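Local structure of 5'-Methylthioadenosine Nucleosidase (Arabidopsis thaliana, 2H8G) at residues I26-E38 with A105-C117. The protein is a nucleosidase of the phosphorylase superfamily, modelled with adenine bound. Numbering follows the deposited sequence.
With ADE (adenine), chain C.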
# COMPACT_ATOMS: atom_id res chain seq x y z
N ILE A 26 -0.18 16.89 -24.26
CA ILE A 26 0.32 15.80 -23.45
C ILE A 26 1.48 15.17 -24.20
O ILE A 26 1.40 14.96 -25.41
CB ILE A 26 -0.79 14.74 -23.23
CG1 ILE A 26 -1.91 15.36 -22.39
CG2 ILE A 26 -0.21 13.51 -22.56
CD1 ILE A 26 -3.15 14.50 -22.32
N SER A 27 2.57 14.86 -23.50
CA SER A 27 3.73 14.27 -24.15
C SER A 27 4.11 12.90 -23.62
O SER A 27 4.76 12.12 -24.31
CB SER A 27 4.93 15.21 -24.03
OG SER A 27 5.32 15.38 -22.68
N SER A 28 3.70 12.59 -22.39
CA SER A 28 4.02 11.30 -21.80
C SER A 28 2.87 10.72 -21.00
O SER A 28 2.18 11.44 -20.27
CB SER A 28 5.26 11.42 -20.90
OG SER A 28 5.00 12.23 -19.77
N VAL A 29 2.67 9.42 -21.14
CA VAL A 29 1.61 8.72 -20.43
C VAL A 29 2.19 7.48 -19.78
O VAL A 29 3.01 6.79 -20.39
CB VAL A 29 0.49 8.26 -21.40
CG1 VAL A 29 -0.60 7.53 -20.62
CG2 VAL A 29 -0.07 9.46 -22.14
N VAL A 30 1.78 7.20 -18.55
CA VAL A 30 2.24 6.00 -17.86
C VAL A 30 1.03 5.13 -17.55
O VAL A 30 0.06 5.60 -16.96
CB VAL A 30 2.94 6.32 -16.52
CG1 VAL A 30 3.11 5.04 -15.71
CG2 VAL A 30 4.30 6.96 -16.77
N PHE A 31 1.09 3.88 -17.98
CA PHE A 31 0.03 2.92 -17.67
C PHE A 31 0.53 2.12 -16.48
O PHE A 31 1.65 1.62 -16.50
CB PHE A 31 -0.20 1.92 -18.82
CG PHE A 31 -1.07 2.43 -19.93
CD1 PHE A 31 -0.56 3.28 -20.90
CD2 PHE A 31 -2.41 2.05 -20.01
CE1 PHE A 31 -1.36 3.73 -21.95
CE2 PHE A 31 -3.22 2.50 -21.05
CZ PHE A 31 -2.69 3.34 -22.02
N VAL A 32 -0.30 2.02 -15.44
CA VAL A 32 0.05 1.22 -14.28
C VAL A 32 -0.85 0.00 -14.43
O VAL A 32 -2.08 0.13 -14.39
CB VAL A 32 -0.26 1.94 -12.96
CG1 VAL A 32 -0.07 0.98 -11.79
CG2 VAL A 32 0.67 3.15 -12.80
N ILE A 33 -0.25 -1.16 -14.63
CA ILE A 33 -0.99 -2.41 -14.84
C ILE A 33 -0.47 -3.49 -13.90
O ILE A 33 0.72 -3.82 -13.90
CB ILE A 33 -0.86 -2.86 -16.31
CG1 ILE A 33 -1.35 -1.72 -17.22
CG2 ILE A 33 -1.66 -4.13 -16.56
CD1 ILE A 33 -1.28 -2.01 -18.71
N ALA A 34 -1.37 -4.04 -13.10
CA ALA A 34 -1.02 -5.05 -12.10
C ALA A 34 -0.51 -6.39 -12.60
O ALA A 34 0.44 -6.94 -12.04
CB ALA A 34 -2.20 -5.28 -11.17
N MET A 35 -1.14 -6.93 -13.64
CA MET A 35 -0.74 -8.24 -14.17
C MET A 35 -0.04 -8.14 -15.52
O MET A 35 -0.49 -7.41 -16.40
CB MET A 35 -1.98 -9.13 -14.30
CG MET A 35 -2.76 -9.31 -13.01
SD MET A 35 -4.25 -10.30 -13.24
CE MET A 35 -3.57 -11.96 -13.18
N GLN A 36 1.06 -8.87 -15.68
CA GLN A 36 1.79 -8.84 -16.94
C GLN A 36 0.86 -9.26 -18.07
O GLN A 36 0.98 -8.76 -19.19
CB GLN A 36 2.99 -9.80 -16.89
CG GLN A 36 2.62 -11.26 -17.09
CD GLN A 36 3.77 -12.10 -17.62
OE1 GLN A 36 4.39 -11.75 -18.62
NE2 GLN A 36 4.05 -13.21 -16.95
N ALA A 37 -0.06 -10.17 -17.78
CA ALA A 37 -1.00 -10.68 -18.77
C ALA A 37 -1.96 -9.59 -19.25
O ALA A 37 -2.50 -9.67 -20.35
CB ALA A 37 -1.78 -11.84 -18.20
N GLU A 38 -2.19 -8.59 -18.41
CA GLU A 38 -3.07 -7.48 -18.77
C GLU A 38 -2.28 -6.49 -19.62
O GLU A 38 -2.84 -5.79 -20.47
CB GLU A 38 -3.59 -6.77 -17.51
CG GLU A 38 -4.39 -7.64 -16.54
CD GLU A 38 -4.71 -6.92 -15.22
OE1 GLU A 38 -3.80 -6.28 -14.65
OE2 GLU A 38 -5.87 -7.01 -14.75
N ALA A 105 10.23 9.12 -11.37
CA ALA A 105 11.25 8.86 -12.38
C ALA A 105 10.83 9.24 -13.80
O ALA A 105 11.63 9.81 -14.55
CB ALA A 105 11.65 7.40 -12.35
N LEU A 106 9.59 8.94 -14.16
CA LEU A 106 9.09 9.21 -15.51
C LEU A 106 8.36 10.54 -15.72
O LEU A 106 8.18 10.97 -16.85
CB LEU A 106 8.20 8.05 -15.95
CG LEU A 106 8.81 6.66 -15.74
CD1 LEU A 106 7.86 5.59 -16.25
CD2 LEU A 106 10.16 6.56 -16.46
N LYS A 107 7.93 11.17 -14.63
CA LYS A 107 7.24 12.46 -14.69
C LYS A 107 6.19 12.52 -15.80
O LYS A 107 6.24 13.38 -16.68
CB LYS A 107 8.26 13.58 -14.86
CG LYS A 107 9.42 13.47 -13.86
CD LYS A 107 10.46 14.55 -14.07
CE LYS A 107 11.72 14.24 -13.28
NZ LYS A 107 12.40 13.02 -13.80
N PRO A 108 5.20 11.61 -15.76
CA PRO A 108 4.14 11.56 -16.76
C PRO A 108 3.17 12.73 -16.65
O PRO A 108 3.08 13.38 -15.60
CB PRO A 108 3.47 10.23 -16.47
CG PRO A 108 3.57 10.14 -14.99
CD PRO A 108 5.00 10.58 -14.73
N ASP A 109 2.45 13.01 -17.73
CA ASP A 109 1.46 14.08 -17.72
C ASP A 109 0.16 13.53 -17.16
O ASP A 109 -0.63 14.25 -16.56
CB ASP A 109 1.22 14.60 -19.14
CG ASP A 109 2.46 15.20 -19.76
OD1 ASP A 109 3.05 16.12 -19.16
OD2 ASP A 109 2.85 14.74 -20.86
N ILE A 110 -0.05 12.24 -17.37
CA ILE A 110 -1.26 11.57 -16.92
C ILE A 110 -0.99 10.09 -16.70
O ILE A 110 -0.15 9.50 -17.38
CB ILE A 110 -2.39 11.76 -17.97
CG1 ILE A 110 -3.70 11.14 -17.48
CG2 ILE A 110 -1.96 11.16 -19.30
CD1 ILE A 110 -4.92 11.60 -18.28
N ILE A 111 -1.69 9.50 -15.74
CA ILE A 111 -1.54 8.09 -15.43
C ILE A 111 -2.82 7.36 -15.79
O ILE A 111 -3.91 7.87 -15.57
CB ILE A 111 -1.29 7.87 -13.92
CG1 ILE A 111 0.03 8.52 -13.51
CG2 ILE A 111 -1.27 6.38 -13.60
CD1 ILE A 111 0.19 8.67 -12.02
N ILE A 112 -2.69 6.17 -16.37
CA ILE A 112 -3.86 5.37 -16.70
C ILE A 112 -3.70 4.03 -15.99
O ILE A 112 -2.75 3.31 -16.25
CB ILE A 112 -3.98 5.08 -18.21
CG1 ILE A 112 -4.08 6.39 -19.00
CG2 ILE A 112 -5.22 4.21 -18.47
CD1 ILE A 112 -4.13 6.18 -20.51
N ASN A 113 -4.61 3.73 -15.08
CA ASN A 113 -4.59 2.46 -14.37
C ASN A 113 -5.56 1.58 -15.16
O ASN A 113 -6.76 1.78 -15.13
CB ASN A 113 -5.10 2.63 -12.93
CG ASN A 113 -5.22 1.31 -12.18
OD1 ASN A 113 -6.10 1.14 -11.34
ND2 ASN A 113 -4.31 0.37 -12.46
N ALA A 114 -5.01 0.62 -15.91
CA ALA A 114 -5.84 -0.26 -16.72
C ALA A 114 -5.76 -1.68 -16.19
O ALA A 114 -4.68 -2.16 -15.86
CB ALA A 114 -5.38 -0.21 -18.18
N GLY A 115 -6.90 -2.35 -16.11
CA GLY A 115 -6.90 -3.71 -15.62
C GLY A 115 -8.29 -4.31 -15.58
O GLY A 115 -9.28 -3.65 -15.89
N THR A 116 -8.34 -5.58 -15.19
CA THR A 116 -9.59 -6.32 -15.07
C THR A 116 -10.22 -6.04 -13.71
O THR A 116 -9.55 -5.58 -12.78
CB THR A 116 -9.35 -7.83 -15.24
OG1 THR A 116 -8.28 -8.26 -14.38
CG2 THR A 116 -9.00 -8.15 -16.67
N CYS A 117 -11.50 -6.34 -13.59
CA CYS A 117 -12.21 -6.08 -12.34
C CYS A 117 -13.49 -6.88 -12.28
O CYS A 117 -13.91 -7.49 -13.27
CB CYS A 117 -12.56 -4.59 -12.23
SG CYS A 117 -13.82 -4.04 -13.42
N9 ADE C . -10.41 -8.59 -10.41
C8 ADE C . -11.24 -9.28 -11.21
N7 ADE C . -12.41 -9.64 -10.62
C5 ADE C . -12.29 -9.13 -9.35
C6 ADE C . -13.15 -9.13 -8.19
N6 ADE C . -14.34 -9.72 -8.22
N1 ADE C . -12.69 -8.49 -7.02
C2 ADE C . -11.45 -7.89 -7.01
N3 ADE C . -10.57 -7.84 -8.08
C4 ADE C . -11.06 -8.48 -9.20
O HOH W 1 5.93 9.45 -18.40
O HOH W 2 -4.16 -3.67 -13.64
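Glu38 and Thr116 at one end, and Ser27, Ser28 and Asp109 at the other, illustrate how carboxylates can close both ends of a parallel strand pair. Asp109 OD2 is gripped three times: Ser27 N (2.7 Å) and Ser28 N (2.8 Å) meet it on the anti side, out of the carboxylate plane, while Ser27 OG reaches its syn lone pair. Between the ends, strands 28-32 and 110-117 run parallel at 27°; Val30 N bonds to Ile110 O, Ile112 N to Val30 O, and Val32 N to Ile112 O. The Phe31 ring lies alongside Ile112, whose CB sits over one face, 4.1 Å from the centroid, while Ile112 CD1 touches Phe31 CZ at 3.5 Å. On the other face of the sheet Val30 CG2 presses tightly on Pro108 CB (3.4 Å). Asn113, its CG trans to the backbone N (chi1 175°), turns ND2 back to Val32 O at 3.0 Å, while OD1 accepts from Lys221 NZ. Extended beyond CG (chi2 172°), Glu38 spans to Thr116, where OE2 takes OG1 nearly end-on (2.7 Å) and N from above its plane; OE1 accepts from Met35 N, just before the helix. Thr116 and Cys117 line the adenine pocket, so the two bonds from Thr116 to Glu38 probably help to position this side of it. Helix 92-106 packs on Val32 and Ile111, helix 233-259 on Ile26, Phe31 and Thr116, and strands 72-78 and 217-226 continue the sheet on either side.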